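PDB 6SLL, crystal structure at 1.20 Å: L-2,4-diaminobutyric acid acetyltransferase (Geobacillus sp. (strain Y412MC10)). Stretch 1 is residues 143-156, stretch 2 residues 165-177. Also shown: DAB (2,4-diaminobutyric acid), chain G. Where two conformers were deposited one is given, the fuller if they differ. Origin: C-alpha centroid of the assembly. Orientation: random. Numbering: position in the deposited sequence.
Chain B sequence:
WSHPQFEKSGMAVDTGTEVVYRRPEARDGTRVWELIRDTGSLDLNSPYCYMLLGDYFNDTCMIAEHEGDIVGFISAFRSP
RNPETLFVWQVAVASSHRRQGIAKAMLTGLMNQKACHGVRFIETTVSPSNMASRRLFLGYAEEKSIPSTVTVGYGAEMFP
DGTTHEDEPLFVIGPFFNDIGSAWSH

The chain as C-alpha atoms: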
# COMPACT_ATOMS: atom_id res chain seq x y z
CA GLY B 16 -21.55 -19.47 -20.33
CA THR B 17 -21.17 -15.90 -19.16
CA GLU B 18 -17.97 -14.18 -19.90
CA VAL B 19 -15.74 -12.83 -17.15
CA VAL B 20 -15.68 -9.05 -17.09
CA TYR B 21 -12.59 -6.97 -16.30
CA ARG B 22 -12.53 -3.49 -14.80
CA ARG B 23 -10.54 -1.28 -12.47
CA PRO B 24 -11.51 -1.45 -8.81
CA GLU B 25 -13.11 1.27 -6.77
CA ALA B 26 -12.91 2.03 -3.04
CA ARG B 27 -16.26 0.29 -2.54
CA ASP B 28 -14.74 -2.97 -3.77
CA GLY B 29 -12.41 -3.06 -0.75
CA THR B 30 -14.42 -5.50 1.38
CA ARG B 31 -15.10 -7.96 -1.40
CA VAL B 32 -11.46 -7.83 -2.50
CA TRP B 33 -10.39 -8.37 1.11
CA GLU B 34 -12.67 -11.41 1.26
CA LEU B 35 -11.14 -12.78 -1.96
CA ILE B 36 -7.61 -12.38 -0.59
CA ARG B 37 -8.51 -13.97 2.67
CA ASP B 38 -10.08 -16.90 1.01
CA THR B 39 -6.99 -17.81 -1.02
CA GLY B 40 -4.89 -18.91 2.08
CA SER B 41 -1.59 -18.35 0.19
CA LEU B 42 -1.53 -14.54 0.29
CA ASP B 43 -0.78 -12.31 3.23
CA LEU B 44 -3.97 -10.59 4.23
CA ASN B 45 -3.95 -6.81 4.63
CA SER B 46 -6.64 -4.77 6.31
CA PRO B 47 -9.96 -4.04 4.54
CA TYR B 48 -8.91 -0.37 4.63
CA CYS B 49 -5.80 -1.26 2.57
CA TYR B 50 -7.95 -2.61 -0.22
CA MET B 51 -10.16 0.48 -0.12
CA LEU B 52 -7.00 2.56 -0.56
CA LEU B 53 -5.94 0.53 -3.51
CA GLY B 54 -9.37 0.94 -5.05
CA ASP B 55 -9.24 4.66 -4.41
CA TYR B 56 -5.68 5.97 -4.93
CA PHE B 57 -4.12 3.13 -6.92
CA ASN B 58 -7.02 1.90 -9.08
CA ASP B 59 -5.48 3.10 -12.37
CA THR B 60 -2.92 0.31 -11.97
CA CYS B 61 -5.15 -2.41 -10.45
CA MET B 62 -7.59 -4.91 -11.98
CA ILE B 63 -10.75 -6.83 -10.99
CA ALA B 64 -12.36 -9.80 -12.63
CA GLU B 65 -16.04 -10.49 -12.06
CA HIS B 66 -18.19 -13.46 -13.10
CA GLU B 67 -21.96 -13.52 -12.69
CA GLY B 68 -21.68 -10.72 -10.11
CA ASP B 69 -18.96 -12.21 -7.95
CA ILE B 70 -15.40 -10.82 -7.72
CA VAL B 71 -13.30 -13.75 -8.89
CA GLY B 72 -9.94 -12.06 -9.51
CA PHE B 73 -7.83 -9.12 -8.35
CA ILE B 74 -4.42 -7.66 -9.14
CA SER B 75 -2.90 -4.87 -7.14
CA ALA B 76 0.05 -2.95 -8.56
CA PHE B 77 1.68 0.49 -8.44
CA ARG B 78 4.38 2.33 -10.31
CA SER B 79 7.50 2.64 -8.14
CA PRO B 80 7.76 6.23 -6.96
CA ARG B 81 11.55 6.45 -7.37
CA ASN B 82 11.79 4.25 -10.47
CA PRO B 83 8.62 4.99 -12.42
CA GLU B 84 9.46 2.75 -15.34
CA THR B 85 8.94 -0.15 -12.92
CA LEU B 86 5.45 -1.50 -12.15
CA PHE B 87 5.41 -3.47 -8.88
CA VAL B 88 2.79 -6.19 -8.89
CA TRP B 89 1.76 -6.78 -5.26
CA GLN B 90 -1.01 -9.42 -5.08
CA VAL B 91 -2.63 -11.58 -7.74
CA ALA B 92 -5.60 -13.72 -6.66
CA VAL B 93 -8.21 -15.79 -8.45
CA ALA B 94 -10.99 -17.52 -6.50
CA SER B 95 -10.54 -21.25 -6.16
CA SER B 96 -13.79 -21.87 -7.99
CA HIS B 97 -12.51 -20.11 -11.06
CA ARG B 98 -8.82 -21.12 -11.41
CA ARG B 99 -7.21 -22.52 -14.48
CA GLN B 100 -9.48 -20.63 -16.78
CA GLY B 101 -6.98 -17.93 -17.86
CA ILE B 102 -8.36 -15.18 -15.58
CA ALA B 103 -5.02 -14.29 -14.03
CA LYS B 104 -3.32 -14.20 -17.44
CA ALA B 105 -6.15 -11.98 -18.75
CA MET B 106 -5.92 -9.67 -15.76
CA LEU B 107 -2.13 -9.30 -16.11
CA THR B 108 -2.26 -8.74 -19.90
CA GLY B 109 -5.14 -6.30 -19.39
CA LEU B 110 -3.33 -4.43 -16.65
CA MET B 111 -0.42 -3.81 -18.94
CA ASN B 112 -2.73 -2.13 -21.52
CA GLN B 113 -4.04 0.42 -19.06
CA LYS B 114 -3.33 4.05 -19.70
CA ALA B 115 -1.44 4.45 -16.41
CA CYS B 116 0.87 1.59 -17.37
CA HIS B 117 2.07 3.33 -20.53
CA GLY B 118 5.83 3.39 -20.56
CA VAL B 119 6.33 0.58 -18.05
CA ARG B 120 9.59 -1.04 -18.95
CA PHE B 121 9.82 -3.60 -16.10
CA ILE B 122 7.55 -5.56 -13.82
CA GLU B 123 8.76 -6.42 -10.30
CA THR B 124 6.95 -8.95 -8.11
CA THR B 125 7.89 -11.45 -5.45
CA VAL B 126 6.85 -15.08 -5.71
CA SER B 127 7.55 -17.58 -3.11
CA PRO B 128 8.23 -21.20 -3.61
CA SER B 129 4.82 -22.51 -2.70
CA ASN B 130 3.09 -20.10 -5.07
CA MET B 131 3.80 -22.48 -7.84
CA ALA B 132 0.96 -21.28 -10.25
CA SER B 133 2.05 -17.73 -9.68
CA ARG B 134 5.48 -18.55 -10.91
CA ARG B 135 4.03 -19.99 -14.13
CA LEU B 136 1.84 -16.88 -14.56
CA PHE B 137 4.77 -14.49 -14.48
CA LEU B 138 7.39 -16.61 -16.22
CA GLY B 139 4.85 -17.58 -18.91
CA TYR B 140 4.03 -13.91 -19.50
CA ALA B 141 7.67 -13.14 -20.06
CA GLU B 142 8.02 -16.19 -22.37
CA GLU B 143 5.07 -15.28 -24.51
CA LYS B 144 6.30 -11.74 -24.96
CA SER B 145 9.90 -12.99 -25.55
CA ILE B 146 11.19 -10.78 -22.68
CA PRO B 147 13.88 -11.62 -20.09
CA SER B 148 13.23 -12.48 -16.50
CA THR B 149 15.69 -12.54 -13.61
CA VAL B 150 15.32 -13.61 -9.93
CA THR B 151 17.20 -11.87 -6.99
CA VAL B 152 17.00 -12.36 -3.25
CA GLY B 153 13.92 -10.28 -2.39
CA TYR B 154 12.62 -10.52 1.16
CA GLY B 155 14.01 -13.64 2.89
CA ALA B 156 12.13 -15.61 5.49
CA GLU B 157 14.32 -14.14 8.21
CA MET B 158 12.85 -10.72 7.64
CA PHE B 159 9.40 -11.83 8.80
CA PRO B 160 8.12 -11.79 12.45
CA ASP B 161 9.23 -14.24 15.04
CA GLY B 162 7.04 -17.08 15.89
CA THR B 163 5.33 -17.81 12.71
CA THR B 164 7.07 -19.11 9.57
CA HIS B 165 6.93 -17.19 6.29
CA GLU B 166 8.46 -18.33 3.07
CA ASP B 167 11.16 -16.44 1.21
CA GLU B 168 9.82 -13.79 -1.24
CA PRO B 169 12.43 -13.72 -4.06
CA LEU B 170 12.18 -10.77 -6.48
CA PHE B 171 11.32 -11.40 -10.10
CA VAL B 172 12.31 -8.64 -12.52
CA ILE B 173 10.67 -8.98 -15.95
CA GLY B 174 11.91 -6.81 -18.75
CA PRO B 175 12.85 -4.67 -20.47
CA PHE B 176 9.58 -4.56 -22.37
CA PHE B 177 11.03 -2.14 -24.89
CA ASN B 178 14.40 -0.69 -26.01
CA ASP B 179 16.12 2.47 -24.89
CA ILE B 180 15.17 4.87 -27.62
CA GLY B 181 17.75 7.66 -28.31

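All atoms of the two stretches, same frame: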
# COMPACT_ATOMS: atom_id res chain seq x y z
N GLU B 143 5.94 -15.51 -23.39
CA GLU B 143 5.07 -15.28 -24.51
C GLU B 143 5.40 -13.97 -25.12
O GLU B 143 5.22 -13.85 -26.33
CB GLU B 143 3.62 -15.22 -24.06
CG GLU B 143 3.12 -16.57 -23.58
CD GLU B 143 1.57 -16.61 -23.45
OE1 GLU B 143 1.10 -17.03 -22.37
OE2 GLU B 143 0.92 -16.11 -24.45
N LYS B 144 5.96 -13.00 -24.39
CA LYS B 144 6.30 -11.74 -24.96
C LYS B 144 7.74 -11.75 -25.47
O LYS B 144 8.21 -10.68 -26.01
CB LYS B 144 6.07 -10.64 -23.96
CG LYS B 144 4.55 -10.49 -23.83
CD LYS B 144 4.19 -9.46 -22.94
CE LYS B 144 4.51 -8.02 -23.27
NZ LYS B 144 3.46 -7.36 -24.26
N SER B 145 8.47 -12.88 -25.26
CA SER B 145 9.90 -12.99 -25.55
C SER B 145 10.77 -11.93 -24.82
O SER B 145 11.59 -11.24 -25.46
CB SER B 145 10.09 -12.95 -27.08
OG SER B 145 9.40 -13.98 -27.74
N ILE B 146 10.53 -11.75 -23.55
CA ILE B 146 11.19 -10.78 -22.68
C ILE B 146 11.96 -11.51 -21.58
O ILE B 146 11.41 -12.52 -21.06
CB ILE B 146 10.02 -9.81 -22.12
CG1 ILE B 146 9.27 -9.08 -23.25
CG2 ILE B 146 10.64 -8.99 -21.01
CD1 ILE B 146 10.13 -8.19 -24.11
N PRO B 147 13.14 -10.99 -21.20
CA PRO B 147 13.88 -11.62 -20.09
C PRO B 147 13.20 -11.55 -18.72
O PRO B 147 12.47 -10.62 -18.45
CB PRO B 147 15.26 -10.87 -20.04
CG PRO B 147 15.28 -10.18 -21.33
CD PRO B 147 13.90 -9.93 -21.84
N SER B 148 13.58 -12.49 -17.88
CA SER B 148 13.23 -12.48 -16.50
C SER B 148 14.47 -12.83 -15.68
O SER B 148 15.34 -13.62 -16.12
CB SER B 148 12.10 -13.47 -16.08
OG SER B 148 12.37 -14.75 -16.57
N THR B 149 14.65 -12.24 -14.50
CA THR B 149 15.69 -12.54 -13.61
C THR B 149 15.11 -12.65 -12.17
O THR B 149 14.19 -11.90 -11.88
CB THR B 149 16.79 -11.50 -13.66
OG1 THR B 149 16.38 -10.27 -13.14
CG2 THR B 149 17.33 -11.25 -14.94
N VAL B 150 15.78 -13.35 -11.33
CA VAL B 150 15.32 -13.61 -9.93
C VAL B 150 16.46 -13.13 -9.02
O VAL B 150 17.62 -13.55 -9.21
CB VAL B 150 14.76 -15.02 -9.69
CG1 VAL B 150 14.24 -15.15 -8.30
CG2 VAL B 150 13.63 -15.50 -10.67
N THR B 151 16.25 -12.23 -8.06
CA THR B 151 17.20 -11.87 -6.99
C THR B 151 16.52 -12.14 -5.66
O THR B 151 15.41 -12.65 -5.56
CB THR B 151 17.60 -10.42 -7.13
OG1 THR B 151 16.47 -9.55 -7.13
CG2 THR B 151 18.48 -10.22 -8.33
N VAL B 152 17.33 -11.93 -4.57
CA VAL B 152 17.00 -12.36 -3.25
C VAL B 152 15.54 -11.95 -2.69
O VAL B 152 14.93 -12.73 -2.00
CB VAL B 152 18.10 -12.10 -2.23
CG1 VAL B 152 18.27 -10.65 -1.89
CG2 VAL B 152 17.87 -12.86 -1.00
N GLY B 153 15.18 -10.76 -2.94
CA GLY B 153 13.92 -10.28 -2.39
C GLY B 153 13.90 -10.25 -0.88
O GLY B 153 14.91 -9.88 -0.31
N TYR B 154 12.77 -10.58 -0.28
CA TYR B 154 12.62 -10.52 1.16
C TYR B 154 12.70 -11.98 1.70
O TYR B 154 11.77 -12.77 1.54
CB TYR B 154 11.31 -9.87 1.58
CG TYR B 154 11.00 -8.56 0.91
CD1 TYR B 154 11.93 -7.58 0.79
CD2 TYR B 154 9.72 -8.29 0.43
CE1 TYR B 154 11.60 -6.35 0.23
CE2 TYR B 154 9.41 -7.10 -0.16
CZ TYR B 154 10.36 -6.12 -0.29
OH TYR B 154 9.98 -4.96 -0.93
N GLY B 155 13.84 -12.28 2.38
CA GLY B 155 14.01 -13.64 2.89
C GLY B 155 13.11 -13.88 4.10
O GLY B 155 12.68 -12.98 4.77
N ALA B 156 12.92 -15.20 4.38
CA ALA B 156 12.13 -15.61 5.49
C ALA B 156 12.50 -14.95 6.77
O ALA B 156 11.67 -14.71 7.64
CB ALA B 156 12.24 -17.11 5.60
N HIS B 165 7.32 -17.72 7.57
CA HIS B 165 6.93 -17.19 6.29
C HIS B 165 7.97 -17.68 5.32
O HIS B 165 9.18 -17.72 5.63
CB HIS B 165 6.94 -15.66 6.30
CG HIS B 165 6.23 -15.01 5.17
ND1 HIS B 165 6.72 -14.94 3.88
CD2 HIS B 165 5.04 -14.40 5.14
CE1 HIS B 165 5.85 -14.28 3.11
NE2 HIS B 165 4.81 -13.94 3.85
N GLU B 166 7.59 -17.97 4.12
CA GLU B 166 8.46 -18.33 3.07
C GLU B 166 9.33 -17.17 2.57
O GLU B 166 8.93 -15.99 2.74
CB GLU B 166 7.80 -18.96 1.86
CG GLU B 166 7.09 -20.32 2.08
CD GLU B 166 6.33 -20.62 0.72
OE1 GLU B 166 5.06 -20.56 0.65
OE2 GLU B 166 7.05 -21.06 -0.28
N ASP B 167 10.46 -17.45 1.96
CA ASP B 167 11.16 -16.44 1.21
C ASP B 167 10.25 -15.86 0.13
O ASP B 167 9.41 -16.49 -0.45
CB ASP B 167 12.39 -17.01 0.46
CG ASP B 167 13.53 -17.56 1.36
OD1 ASP B 167 13.61 -17.13 2.48
OD2 ASP B 167 14.26 -18.43 0.88
N GLU B 168 10.55 -14.58 -0.19
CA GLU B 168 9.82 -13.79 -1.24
C GLU B 168 10.88 -13.30 -2.25
O GLU B 168 11.20 -12.11 -2.25
CB GLU B 168 9.09 -12.63 -0.61
CG GLU B 168 7.89 -13.07 0.19
CD GLU B 168 6.63 -13.36 -0.59
OE1 GLU B 168 6.61 -13.19 -1.84
OE2 GLU B 168 5.62 -13.73 0.07
N PRO B 169 11.42 -14.16 -3.10
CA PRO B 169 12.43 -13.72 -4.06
C PRO B 169 11.79 -12.75 -5.06
O PRO B 169 10.61 -12.86 -5.43
CB PRO B 169 12.86 -14.98 -4.74
CG PRO B 169 11.81 -15.92 -4.40
CD PRO B 169 11.16 -15.59 -3.19
N LEU B 170 12.61 -11.82 -5.53
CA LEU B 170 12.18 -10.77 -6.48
C LEU B 170 12.38 -11.16 -7.91
O LEU B 170 13.50 -11.47 -8.33
CB LEU B 170 12.95 -9.45 -6.18
CG LEU B 170 12.57 -8.28 -6.98
CD1 LEU B 170 11.16 -7.78 -6.66
CD2 LEU B 170 13.61 -7.16 -6.81
N PHE B 171 11.29 -11.18 -8.67
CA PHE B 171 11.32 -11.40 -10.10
C PHE B 171 11.32 -10.07 -10.72
O PHE B 171 10.51 -9.18 -10.43
CB PHE B 171 10.06 -12.20 -10.53
CG PHE B 171 10.09 -13.67 -10.17
CD1 PHE B 171 10.12 -14.09 -8.84
CD2 PHE B 171 10.13 -14.61 -11.16
CE1 PHE B 171 10.19 -15.43 -8.48
CE2 PHE B 171 10.14 -15.97 -10.78
CZ PHE B 171 10.36 -16.35 -9.45
N VAL B 172 12.20 -9.86 -11.69
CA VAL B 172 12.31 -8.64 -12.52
C VAL B 172 12.08 -9.07 -13.97
O VAL B 172 12.93 -9.84 -14.52
CB VAL B 172 13.64 -7.90 -12.38
CG1 VAL B 172 13.68 -6.64 -13.27
CG2 VAL B 172 13.85 -7.51 -10.92
N ILE B 173 11.02 -8.60 -14.59
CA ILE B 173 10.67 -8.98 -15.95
C ILE B 173 10.80 -7.79 -16.84
O ILE B 173 10.25 -6.73 -16.57
CB ILE B 173 9.27 -9.50 -16.02
CG1 ILE B 173 9.08 -10.78 -15.12
CG2 ILE B 173 8.84 -9.82 -17.44
CD1 ILE B 173 7.67 -11.09 -14.81
N GLY B 174 11.61 -7.91 -17.87
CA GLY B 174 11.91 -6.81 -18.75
C GLY B 174 13.30 -6.84 -19.23
O GLY B 174 14.10 -7.68 -18.84
N PRO B 175 13.68 -5.83 -20.10
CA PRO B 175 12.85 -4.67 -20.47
C PRO B 175 11.85 -5.00 -21.52
O PRO B 175 12.04 -5.76 -22.44
CB PRO B 175 13.85 -3.71 -21.04
CG PRO B 175 14.99 -4.61 -21.56
CD PRO B 175 15.05 -5.73 -20.61
N PHE B 176 10.65 -4.34 -21.40
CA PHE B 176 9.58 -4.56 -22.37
C PHE B 176 9.86 -3.88 -23.68
O PHE B 176 9.27 -4.21 -24.71
CB PHE B 176 8.21 -4.11 -21.84
CG PHE B 176 7.73 -4.98 -20.79
CD1 PHE B 176 7.24 -6.19 -21.08
CD2 PHE B 176 7.60 -4.56 -19.52
CE1 PHE B 176 6.78 -7.04 -20.09
CE2 PHE B 176 7.09 -5.35 -18.57
CZ PHE B 176 6.75 -6.61 -18.74
N PHE B 177 10.73 -2.86 -23.69
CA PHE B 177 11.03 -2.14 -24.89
C PHE B 177 12.40 -1.56 -24.78
O PHE B 177 12.98 -1.40 -23.70
CB PHE B 177 10.01 -1.07 -25.26
CG PHE B 177 9.79 0.00 -24.26
CD1 PHE B 177 8.92 -0.15 -23.17
CD2 PHE B 177 10.40 1.20 -24.30
CE1 PHE B 177 8.73 0.82 -22.19
CE2 PHE B 177 10.26 2.19 -23.30
CZ PHE B 177 9.41 1.98 -22.30
N DAB G . 3.04 -12.81 -0.10
CA DAB G . 3.02 -11.37 -0.52
C DAB G . 1.60 -10.88 -0.36
O DAB G . 1.45 -9.66 -0.40
CB DAB G . 3.52 -11.19 -1.96
CG DAB G . 2.64 -11.74 -3.03
ND DAB G . 3.26 -11.48 -4.36
OXT DAB G . 0.67 -11.67 -0.24
O HOH W 1 15.56 -9.82 -9.84
O HOH W 2 9.84 -16.65 8.69

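Two antiparallel strands, 148-154 and 168-173, pair mainly through their backbones, and the paired residues satisfy each other's amides and carbonyls. T149 and V172 exchange both bonds, T149 N to V172 O at 3.0 Å and V172 N to T149 O at 2.9 Å. T151 and L170 do the same, with T151 N to L170 O and L170 N to T151 O both at 2.9 Å. Beyond the strand ends, G174 N continues the ladder by donating to P147 O at 2.9 Å, a carbonyl that proline, lacking an amide proton, can still offer.

Between T151 and Y154 the register slips by one residue. At this bulge the CA-to-CB bond of V152 points away and G153 adopts positive phi, a conformation that favours glycine; a CB there would sit 1.9 Å from E168 O. Pairing resumes at once: Y154 N donates to E168 O at 2.9 Å, and E168 N returns to Y154 O at 2.8 Å. Past the strand, a side chain takes over the acceptor's role, D167 OD1 receiving A156 N at 2.8 Å.

Two waters supply further partners. One molecule donates to L170 O at 3.0 Å, a second load on that carbonyl, and hydrogen-bonds T151 OG1 at 2.9 Å. Another accepts from H165 N at 3.0 Å and donates to A156 O at 2.9 Å. H165 ND1 is satisfied locally, giving its proton to E166 O at 2.7 Å.

Apolar contacts add to the pairing on the face that carries V150 and F171, and beyond the strands at I146. V150 lays CG2 over the F171 ring face, 3.5 Å from F171 CE2, while its CG1 lies 3.8 Å from P169 CB. I146 CG2 packs 3.4 Å from G174 CA, and I146 CG1 approaches F176 CD1 at 4.1 Å. E168 sends its carboxylate away from the partner strand, where OE2 accepts from DAB N at 2.7 Å, tying the pairing to the enzyme's diaminobutyrate ligand.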